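Local atomic coordinates of SusD-like carbohydrate binding protein (Bacteroides vulgatus, PDB entry 3LEW), a protein that probably binds carbohydrate at the bacterial outer membrane, as a SusD-family protein thought to be involved in nutrient binding. Residues 241-246 with 302-307; 268-273 with 339-344; 326-331 with 401-406. All coordinates share one frame; numbering follows the deposited sequence. Where two conformers were deposited one is given.

Contact 1 of 3, residues 241-246 with 302-307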
loop_
_atom_site.group_PDB
_atom_site.type_symbol
_atom_site.label_atom_id
_atom_site.label_comp_id
_atom_site.label_asym_id
_atom_site.label_seq_id
_atom_site.Cartn_x
_atom_site.Cartn_y
_atom_site.Cartn_z
ATOM N N GLU A 241 8.908 17.854 8.613
ATOM C CA GLU A 241 7.629 17.183 8.247
ATOM C C GLU A 241 7.791 15.642 8.156
ATOM O O GLU A 241 6.955 14.866 8.651
ATOM C CB GLU A 241 7.060 17.743 6.946
ATOM C CG GLU A 241 6.433 19.139 7.097
ATOM C CD GLU A 241 6.167 19.880 5.796
ATOM O OE1 GLU A 241 6.770 19.541 4.742
ATOM O OE2 GLU A 241 5.391 20.879 5.849
ATOM N N TYR A 242 8.866 15.210 7.533
ATOM C CA TYR A 242 9.154 13.757 7.429
ATOM C C TYR A 242 9.338 13.085 8.809
ATOM O O TYR A 242 8.991 11.902 9.003
ATOM C CB TYR A 242 10.408 13.528 6.580
ATOM C CG TYR A 242 10.441 12.219 5.827
ATOM C CD1 TYR A 242 10.863 11.054 6.431
ATOM C CD2 TYR A 242 10.010 12.148 4.498
ATOM C CE1 TYR A 242 10.874 9.842 5.725
ATOM C CE2 TYR A 242 10.023 10.932 3.803
ATOM C CZ TYR A 242 10.473 9.803 4.416
ATOM O OH TYR A 242 10.509 8.600 3.745
ATOM N N LYS A 243 9.878 13.844 9.763
ATOM C CA LYS A 243 10.103 13.364 11.115
ATOM C C LYS A 243 8.922 13.558 12.067
ATOM O O LYS A 243 9.015 13.214 13.244
ATOM C CB LYS A 243 11.341 14.032 11.691
ATOM C CG LYS A 243 12.641 13.521 11.073
ATOM C CD LYS A 243 13.870 14.181 11.667
ATOM C CE LYS A 243 15.182 13.558 11.119
ATOM N NZ LYS A 243 16.363 14.359 11.535
ATOM N N ALA A 244 7.809 14.098 11.569
ATOM C CA ALA A 244 6.663 14.431 12.404
ATOM C C ALA A 244 5.719 13.282 12.716
ATOM O O ALA A 244 4.732 13.489 13.418
ATOM C CB ALA A 244 5.852 15.603 11.750
ATOM N N GLY A 245 5.991 12.075 12.219
ATOM C CA GLY A 245 5.268 10.875 12.663
ATOM C C GLY A 245 4.342 10.229 11.634
ATOM O O GLY A 245 3.673 9.247 11.943
ATOM N N PHE A 246 4.273 10.770 10.396
ATOM C CA PHE A 246 3.453 10.153 9.309
ATOM C C PHE A 246 2.004 9.850 9.765
ATOM O O PHE A 246 1.439 8.800 9.450
ATOM C CB PHE A 246 4.156 8.913 8.717
ATOM C CG PHE A 246 5.050 9.232 7.536
ATOM C CD1 PHE A 246 6.247 9.860 7.735
ATOM C CD2 PHE A 246 4.678 8.892 6.245
ATOM C CE1 PHE A 246 7.069 10.203 6.661
ATOM C CE2 PHE A 246 5.515 9.237 5.164
ATOM C CZ PHE A 246 6.698 9.874 5.398
ATOM N N ARG A 302 16.715 10.194 6.435
ATOM C CA ARG A 302 15.935 9.008 6.726
ATOM C C ARG A 302 16.751 7.966 7.521
ATOM O O ARG A 302 16.169 7.171 8.299
ATOM C CB ARG A 302 15.336 8.411 5.444
ATOM C CG ARG A 302 14.425 9.399 4.686
ATOM C CD ARG A 302 14.045 8.906 3.301
ATOM N NE ARG A 302 15.244 8.815 2.442
ATOM C CZ ARG A 302 15.229 8.331 1.203
ATOM N NH1 ARG A 302 14.074 7.990 0.623
ATOM N NH2 ARG A 302 16.357 8.254 0.499
ATOM N N LYS A 303 18.060 7.981 7.318
ATOM C CA LYS A 303 18.964 7.011 7.934
ATOM C C LYS A 303 18.987 7.229 9.460
ATOM O O LYS A 303 19.077 6.270 10.221
ATOM C CB LYS A 303 20.361 7.130 7.350
ATOM C CG LYS A 303 21.278 5.975 7.705
ATOM C CD LYS A 303 22.656 6.140 7.100
ATOM C CE LYS A 303 23.410 4.810 7.097
ATOM N NZ LYS A 303 24.713 4.920 6.396
ATOM N N GLU A 304 18.817 8.482 9.875
ATOM C CA GLU A 304 18.771 8.954 11.274
ATOM C C GLU A 304 17.572 8.404 12.030
ATOM O O GLU A 304 17.554 8.358 13.264
ATOM C CB GLU A 304 18.648 10.503 11.319
ATOM C CG GLU A 304 19.682 11.266 10.469
ATOM C CD GLU A 304 19.588 12.787 10.608
ATOM O OE1 GLU A 304 18.647 13.296 11.231
ATOM O OE2 GLU A 304 20.458 13.475 10.079
HETATM N N MSE A 305 16.519 8.073 11.273
HETATM C CA MSE A 305 15.236 7.600 11.825
HETATM C C MSE A 305 15.250 6.084 12.148
HETATM O O MSE A 305 14.275 5.540 12.697
HETATM C CB MSE A 305 14.103 7.943 10.855
HETATM C CG MSE A 305 13.992 9.453 10.727
HETATM SE SE MSE A 305 13.003 10.001 9.172
HETATM C CE MSE A 305 11.551 8.957 9.440
ATOM N N LEU A 306 16.348 5.435 11.796
ATOM C CA LEU A 306 16.539 3.992 11.980
ATOM C C LEU A 306 17.584 3.795 13.099
ATOM O O LEU A 306 18.729 4.200 12.981
ATOM C CB LEU A 306 17.017 3.336 10.694
ATOM C CG LEU A 306 16.132 3.604 9.482
ATOM C CD1 LEU A 306 16.825 3.072 8.196
ATOM C CD2 LEU A 306 14.739 3.006 9.673
ATOM N N PHE A 307 17.163 3.199 14.205
ATOM C CA PHE A 307 18.049 3.050 15.343
ATOM C C PHE A 307 17.621 1.897 16.232
ATOM O O PHE A 307 16.458 1.556 16.287
ATOM C CB PHE A 307 18.078 4.340 16.184
ATOM C CG PHE A 307 16.711 4.843 16.567
ATOM C CD1 PHE A 307 16.095 4.392 17.740
ATOM C CD2 PHE A 307 16.030 5.719 15.756
ATOM C CE1 PHE A 307 14.856 4.829 18.101
ATOM C CE2 PHE A 307 14.753 6.161 16.100
ATOM C CZ PHE A 307 14.171 5.695 17.283
#

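Contact 2 of 3, residues 268-273 with 339-344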
loop_
_atom_site.group_PDB
_atom_site.type_symbol
_atom_site.label_atom_id
_atom_site.label_comp_id
_atom_site.label_asym_id
_atom_site.label_seq_id
_atom_site.Cartn_x
_atom_site.Cartn_y
_atom_site.Cartn_z
ATOM N N SER A 268 -6.892 3.859 13.177
ATOM C CA SER A 268 -5.742 4.238 14.008
ATOM C C SER A 268 -5.111 3.033 14.725
ATOM O O SER A 268 -3.936 3.076 15.104
ATOM C CB SER A 268 -6.142 5.275 15.044
ATOM O OG SER A 268 -6.552 6.485 14.441
ATOM N N TYR A 269 -5.894 1.995 14.970
ATOM C CA TYR A 269 -5.413 0.835 15.702
ATOM C C TYR A 269 -4.178 0.228 15.032
ATOM O O TYR A 269 -3.304 -0.359 15.718
ATOM C CB TYR A 269 -6.543 -0.207 15.879
ATOM C CG TYR A 269 -6.282 -1.229 16.955
ATOM C CD1 TYR A 269 -5.547 -2.396 16.673
ATOM C CD2 TYR A 269 -6.773 -1.056 18.235
ATOM C CE1 TYR A 269 -5.322 -3.366 17.665
ATOM C CE2 TYR A 269 -6.543 -1.997 19.235
ATOM C CZ TYR A 269 -5.822 -3.167 18.923
ATOM O OH TYR A 269 -5.589 -4.118 19.876
ATOM N N GLN A 270 -4.038 0.400 13.726
ATOM C CA GLN A 270 -2.856 -0.113 13.050
ATOM C C GLN A 270 -1.538 0.559 13.416
ATOM O O GLN A 270 -0.473 -0.017 13.195
ATOM C CB GLN A 270 -3.029 -0.182 11.572
ATOM C CG GLN A 270 -3.061 1.128 10.826
ATOM C CD GLN A 270 -3.857 0.956 9.449
ATOM O OE1 GLN A 270 -3.242 0.598 8.452
ATOM N NE2 GLN A 270 -5.169 1.310 9.401
ATOM N N PHE A 271 -1.591 1.745 14.022
ATOM C CA PHE A 271 -0.398 2.334 14.658
ATOM C C PHE A 271 0.121 1.507 15.839
ATOM O O PHE A 271 1.297 1.627 16.211
ATOM C CB PHE A 271 -0.657 3.812 15.041
ATOM C CG PHE A 271 -0.440 4.793 13.883
ATOM C CD1 PHE A 271 -1.433 5.008 12.934
ATOM C CD2 PHE A 271 0.750 5.447 13.728
ATOM C CE1 PHE A 271 -1.233 5.876 11.873
ATOM C CE2 PHE A 271 0.956 6.337 12.669
ATOM C CZ PHE A 271 -0.046 6.544 11.732
ATOM N N HIS A 272 -0.695 0.645 16.439
ATOM C CA HIS A 272 -0.160 -0.278 17.418
ATOM C C HIS A 272 0.866 -1.274 16.855
ATOM O O HIS A 272 1.678 -1.826 17.607
ATOM C CB HIS A 272 -1.263 -1.010 18.175
ATOM C CG HIS A 272 -2.045 -0.146 19.100
ATOM N ND1 HIS A 272 -1.473 0.510 20.177
ATOM C CD2 HIS A 272 -3.367 0.142 19.137
ATOM C CE1 HIS A 272 -2.422 1.147 20.841
ATOM N NE2 HIS A 272 -3.575 0.961 20.219
ATOM N N TYR A 273 0.826 -1.484 15.544
ATOM C CA TYR A 273 1.782 -2.320 14.784
ATOM C C TYR A 273 2.947 -1.463 14.263
ATOM O O TYR A 273 4.142 -1.840 14.388
ATOM C CB TYR A 273 1.055 -3.064 13.627
ATOM C CG TYR A 273 -0.194 -3.790 14.115
ATOM C CD1 TYR A 273 -0.088 -4.828 15.020
ATOM C CD2 TYR A 273 -1.477 -3.430 13.667
ATOM C CE1 TYR A 273 -1.189 -5.479 15.524
ATOM C CE2 TYR A 273 -2.600 -4.069 14.160
ATOM C CZ TYR A 273 -2.469 -5.080 15.097
ATOM O OH TYR A 273 -3.567 -5.737 15.612
ATOM N N GLY A 339 -4.134 8.227 14.777
ATOM C CA GLY A 339 -3.107 8.502 13.760
ATOM C C GLY A 339 -3.695 8.307 12.400
ATOM O O GLY A 339 -4.368 7.307 12.164
ATOM N N ASP A 340 -3.434 9.242 11.473
ATOM C CA ASP A 340 -4.045 9.193 10.150
ATOM C C ASP A 340 -3.295 8.199 9.254
ATOM O O ASP A 340 -2.114 7.926 9.449
ATOM C CB ASP A 340 -4.084 10.574 9.467
ATOM C CG ASP A 340 -4.927 11.620 10.228
ATOM O OD1 ASP A 340 -5.602 11.290 11.253
ATOM O OD2 ASP A 340 -4.922 12.814 9.781
ATOM N N ILE A 341 -3.992 7.722 8.239
ATOM C CA ILE A 341 -3.476 6.667 7.365
ATOM C C ILE A 341 -3.147 7.243 5.978
ATOM O O ILE A 341 -4.044 7.629 5.249
ATOM C CB ILE A 341 -4.486 5.540 7.163
ATOM C CG1 ILE A 341 -5.041 5.015 8.499
ATOM C CG2 ILE A 341 -3.822 4.383 6.366
ATOM C CD1 ILE A 341 -3.988 4.543 9.523
ATOM N N VAL A 342 -1.874 7.266 5.643
ATOM C CA VAL A 342 -1.427 7.746 4.315
ATOM C C VAL A 342 -1.739 6.696 3.220
ATOM O O VAL A 342 -1.511 5.512 3.419
ATOM C CB VAL A 342 0.070 8.129 4.323
ATOM C CG1 VAL A 342 0.968 6.926 4.582
ATOM C CG2 VAL A 342 0.480 8.778 2.965
ATOM N N LEU A 343 -2.256 7.142 2.059
ATOM C CA LEU A 343 -2.543 6.254 0.970
ATOM C C LEU A 343 -1.705 6.612 -0.287
ATOM O O LEU A 343 -1.359 5.734 -1.060
ATOM C CB LEU A 343 -4.046 6.314 0.628
ATOM C CG LEU A 343 -4.996 5.784 1.737
ATOM C CD1 LEU A 343 -6.469 6.129 1.376
ATOM C CD2 LEU A 343 -4.763 4.287 1.936
HETATM N N MSE A 344 -1.355 7.876 -0.454
HETATM C CA MSE A 344 -0.600 8.303 -1.650
HETATM C C MSE A 344 0.093 9.621 -1.373
HETATM O O MSE A 344 -0.562 10.561 -0.912
HETATM C CB MSE A 344 -1.503 8.446 -2.871
HETATM C CG MSE A 344 -0.735 8.687 -4.096
HETATM SE SE MSE A 344 -1.915 8.418 -5.685
HETATM C CE MSE A 344 -3.225 9.570 -5.316
#

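Contact 3 of 3, residues 326-331 with 401-406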
loop_
_atom_site.group_PDB
_atom_site.type_symbol
_atom_site.label_atom_id
_atom_site.label_comp_id
_atom_site.label_asym_id
_atom_site.label_seq_id
_atom_site.Cartn_x
_atom_site.Cartn_y
_atom_site.Cartn_z
ATOM N N ASN A 326 12.022 2.165 13.412
ATOM C CA ASN A 326 11.866 3.313 12.552
ATOM C C ASN A 326 10.960 4.332 13.272
ATOM O O ASN A 326 9.837 4.005 13.613
ATOM C CB ASN A 326 11.234 2.887 11.204
ATOM C CG ASN A 326 11.467 3.891 10.099
ATOM O OD1 ASN A 326 11.743 5.108 10.353
ATOM N ND2 ASN A 326 11.368 3.408 8.847
ATOM N N SER A 327 11.471 5.541 13.533
ATOM C CA SER A 327 10.632 6.607 14.088
ATOM C C SER A 327 9.585 7.124 13.067
ATOM O O SER A 327 8.760 8.002 13.399
ATOM C CB SER A 327 11.504 7.737 14.615
ATOM O OG SER A 327 12.218 8.344 13.556
ATOM N N LYS A 328 9.572 6.578 11.854
ATOM C CA LYS A 328 8.721 7.118 10.763
ATOM C C LYS A 328 7.250 7.291 11.160
ATOM O O LYS A 328 6.688 8.387 11.003
ATOM C CB LYS A 328 8.829 6.217 9.524
ATOM C CG LYS A 328 8.130 6.724 8.288
ATOM C CD LYS A 328 8.472 5.876 7.079
ATOM C CE LYS A 328 7.721 6.335 5.868
ATOM N NZ LYS A 328 8.051 5.584 4.621
ATOM N N PHE A 329 6.639 6.215 11.661
ATOM C CA PHE A 329 5.219 6.208 12.021
ATOM C C PHE A 329 5.087 6.291 13.544
ATOM O O PHE A 329 5.655 5.453 14.277
ATOM C CB PHE A 329 4.530 4.945 11.572
ATOM C CG PHE A 329 4.482 4.776 10.104
ATOM C CD1 PHE A 329 3.467 5.338 9.384
ATOM C CD2 PHE A 329 5.448 4.019 9.453
ATOM C CE1 PHE A 329 3.395 5.184 7.996
ATOM C CE2 PHE A 329 5.388 3.828 8.090
ATOM C CZ PHE A 329 4.335 4.431 7.357
ATOM N N ARG A 330 4.406 7.335 14.015
ATOM C CA ARG A 330 4.053 7.446 15.413
ATOM C C ARG A 330 2.630 7.885 15.609
ATOM O O ARG A 330 2.143 8.651 14.850
ATOM C CB ARG A 330 4.973 8.426 16.130
ATOM C CG ARG A 330 6.432 8.113 15.942
ATOM C CD ARG A 330 7.357 9.037 16.739
ATOM N NE ARG A 330 7.156 10.478 16.567
ATOM C CZ ARG A 330 7.663 11.189 15.550
ATOM N NH1 ARG A 330 8.378 10.592 14.585
ATOM N NH2 ARG A 330 7.461 12.487 15.499
ATOM N N PHE A 331 1.969 7.387 16.652
ATOM C CA PHE A 331 0.665 7.913 17.020
ATOM C C PHE A 331 0.716 9.437 17.110
ATOM O O PHE A 331 1.668 10.033 17.623
ATOM C CB PHE A 331 0.220 7.363 18.400
ATOM C CG PHE A 331 -0.460 6.003 18.348
ATOM C CD1 PHE A 331 -1.806 5.908 18.044
ATOM C CD2 PHE A 331 0.245 4.816 18.633
ATOM C CE1 PHE A 331 -2.432 4.686 18.017
ATOM C CE2 PHE A 331 -0.379 3.605 18.585
ATOM C CZ PHE A 331 -1.727 3.536 18.310
ATOM N N GLU A 401 12.149 4.982 0.409
ATOM C CA GLU A 401 11.224 6.120 0.611
ATOM C C GLU A 401 9.854 5.691 1.104
ATOM O O GLU A 401 9.207 6.448 1.836
ATOM C CB GLU A 401 11.098 6.922 -0.694
ATOM C CG GLU A 401 10.060 8.088 -0.702
ATOM C CD GLU A 401 10.366 9.228 0.254
ATOM O OE1 GLU A 401 11.502 9.314 0.769
ATOM O OE2 GLU A 401 9.459 10.067 0.481
ATOM N N LEU A 402 9.379 4.526 0.637
ATOM C CA LEU A 402 8.010 4.050 0.896
ATOM C C LEU A 402 7.912 2.948 1.974
ATOM O O LEU A 402 6.874 2.293 2.103
ATOM C CB LEU A 402 7.342 3.565 -0.403
ATOM C CG LEU A 402 7.314 4.624 -1.511
ATOM C CD1 LEU A 402 6.817 3.994 -2.849
ATOM C CD2 LEU A 402 6.468 5.854 -1.141
ATOM N N TRP A 403 8.977 2.764 2.728
ATOM C CA TRP A 403 9.038 1.739 3.779
ATOM C C TRP A 403 7.818 1.835 4.673
ATOM O O TRP A 403 7.480 2.909 5.182
ATOM C CB TRP A 403 10.313 1.904 4.635
ATOM C CG TRP A 403 10.486 0.804 5.656
ATOM C CD1 TRP A 403 11.242 -0.336 5.516
ATOM C CD2 TRP A 403 9.850 0.701 6.966
ATOM N NE1 TRP A 403 11.152 -1.110 6.665
ATOM C CE2 TRP A 403 10.294 -0.490 7.554
ATOM C CE3 TRP A 403 8.967 1.514 7.687
ATOM C CZ2 TRP A 403 9.848 -0.909 8.805
ATOM C CZ3 TRP A 403 8.538 1.082 8.937
ATOM C CH2 TRP A 403 9.001 -0.104 9.477
ATOM N N GLY A 404 7.141 0.719 4.877
ATOM C CA GLY A 404 6.010 0.725 5.781
ATOM C C GLY A 404 4.679 1.264 5.251
ATOM O O GLY A 404 3.679 1.186 5.958
ATOM N N GLU A 405 4.670 1.773 4.024
ATOM C CA GLU A 405 3.460 2.372 3.444
ATOM C C GLU A 405 2.635 1.446 2.555
ATOM O O GLU A 405 1.615 1.870 2.026
ATOM C CB GLU A 405 3.844 3.633 2.670
ATOM C CG GLU A 405 4.362 4.740 3.609
ATOM C CD GLU A 405 4.808 5.966 2.855
ATOM O OE1 GLU A 405 3.938 6.746 2.342
ATOM O OE2 GLU A 405 6.041 6.143 2.815
ATOM N N GLY A 406 3.042 0.190 2.432
ATOM C CA GLY A 406 2.212 -0.835 1.815
ATOM C C GLY A 406 2.577 -1.355 0.433
ATOM O O GLY A 406 1.731 -1.949 -0.227
#

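Contact 1 of 3, residues 241-246 with 302-307
Tyr242, in the last turn of helix 239-242, sets the edge of its ring against the selenium of Met305, a Met-aromatic contact made here by selenomethionine. It joins the end of that helix to the turn 302-305 leading into strand 306-309. Met305 SE lies 3.6 Å from Tyr242 CD1 and 79° off the ring normal, so the selenium meets the ring hydrogens and not the pi cloud. Tyr242 CG is anti to its backbone N (chi1 -151°), which directs the ring at the 302-307 segment. Met305 is extended through chi2 and then turns at chi3 (51°), bringing CE close to the same ring edge. A flexible, polarisable side chain suits this buried site, since it can follow the outline of a flat ring. Phe246 CE1 sits over the centre of one Tyr242 face, 3.8 Å above its plane.

Further along the ring, Arg302 uses only its aliphatic part: CG and CD cross obliquely past CE1 and the phenol end, with Arg302 CD 3.6 Å from Tyr242 OH. Its guanidinium turns elsewhere, to Asp300, Glu397 and Glu401.

At the more exposed margin Lys243, extended beyond CG, passes Met305 SE with CG at 4.0 Å to form a salt bridge with Glu304; Glu239 is a second carboxylate partner of the ammonium. The long lysine spans this gap, and Lys243 NZ meets Glu304 OE1 at 2.5 Å, nearly along the C-O axis.

Contact 2 of 3, residues 268-273 with 339-344
The ring of Phe271 lies flat against Gly339 and turns its edge to the next two residues, so that a short helical segment, 3-10 in character at 268-270, packs on the start of strand 341-345 and the two residues before it. That strand pairs antiparallel with strand 254-258 and carries a classic beta bulge at Leu343 and Met344. Gly339 CA stands 4.1 Å from the Phe271 ring centroid and 27° off its normal, a CH-pi contact over the face. A side chain on Gly339 would run into Phe271 CE1, so glycine is what permits so close a face. Around the rim, Asp340 O lies near the ring plane, 3.3 Å from Phe271 CE1, where the slightly positive ring hydrogens suit an oxygen.

Ile341 and Gln270 approach tip to tip. Ile341 CD1 meets the amide end of Gln270, 3.4 Å from NE2, and also touches the Phe271 edge at CE1, 3.9 Å away. Gln270 CG occupies the crowded position between backbone N and carbonyl carbon (chi1 71°), from which the extended chain carries the amide to Ile341. The amide's polar atoms are engaged elsewhere, OE1 by Arg50 and NE2 by the Ala267 carbonyl.

Beside the ring, Ser268 is short enough to meet the backbone directly. Its hydroxyl also pairs with Gln260, and it accepts a nearly straight hydrogen bond from Gly339: N to Ser268 OG is 3.0 Å, with 164° at the hydrogen.

Contact 3 of 3, residues 326-331 with 401-406
Charge and hydrogen bonding centre on the ammonium of Lys328, whose chain is fully extended, with CG anti to the backbone N (chi1 -174°). Three oxygens of the 401-406 segment grip it. Lys328 NZ reaches Trp403 O at 2.8 Å in the carbonyl plane, on a lone pair, and Glu401 O at 3.1 Å from above that carbonyl's plane. Its third bond is a salt bridge, NZ to Glu405 OE2 at 2.8 Å, met from above the carboxylate plane. Glu405 OE2 also pairs with Arg345, so the buried acid has two cationic partners and is likely to stay ionised. An alanine in place of Lys328 would remove all three bonds and the charge facing Glu405, and would probably leave the 402-405 turn less firmly held.

Aromatic contacts lie next to the lysine. Asn326 ND2 lies 3.3 Å above one face of Trp403, toward the rim near CE3, the amide plane tilted 49° to the indole; the indole NE1 binds the Asp58 carbonyl. Phe329 presents its ring edge to the Trp403 carbonyl and to Glu405, with CZ 3.8 Å from Glu405 CG. Gly404 has positive phi, and a side chain there would strike Phe329 CE2.

Local hydrogen bonds set the shape of both segments. Asn326 OD1 accepts from Lys328 N at 3.0 Å, while Glu405 N bonds to Leu402 O. The arrangement thus joins an Asx turn at the end of strand 321-326 to a type II beta turn between helices 387-401 and 408-414, within the SusD family region.

In the fold
Contact 3 lies between the other two, its centre about 8 Å from that of contact 1 and about 9 Å from that of contact 2, whereas contacts 1 and 2 are centred about 16 Å apart. Contacts 1 and 3 share a salt bridge, Arg302 NH1 to Glu401 OE1 at 2.9 Å, and a probable hydrogen bond from Arg330 NH2 to Lys243 O at 2.8 Å; Phe246 also makes a cation-pi contact with Lys328. Phe271 ties the set together, its CE2 lying 3.4 Å from Arg330 O and its CZ 3.5 Å from Phe246 O. Along the chain contact 1 closes before contact 3 opens, while contact 2 crosses both.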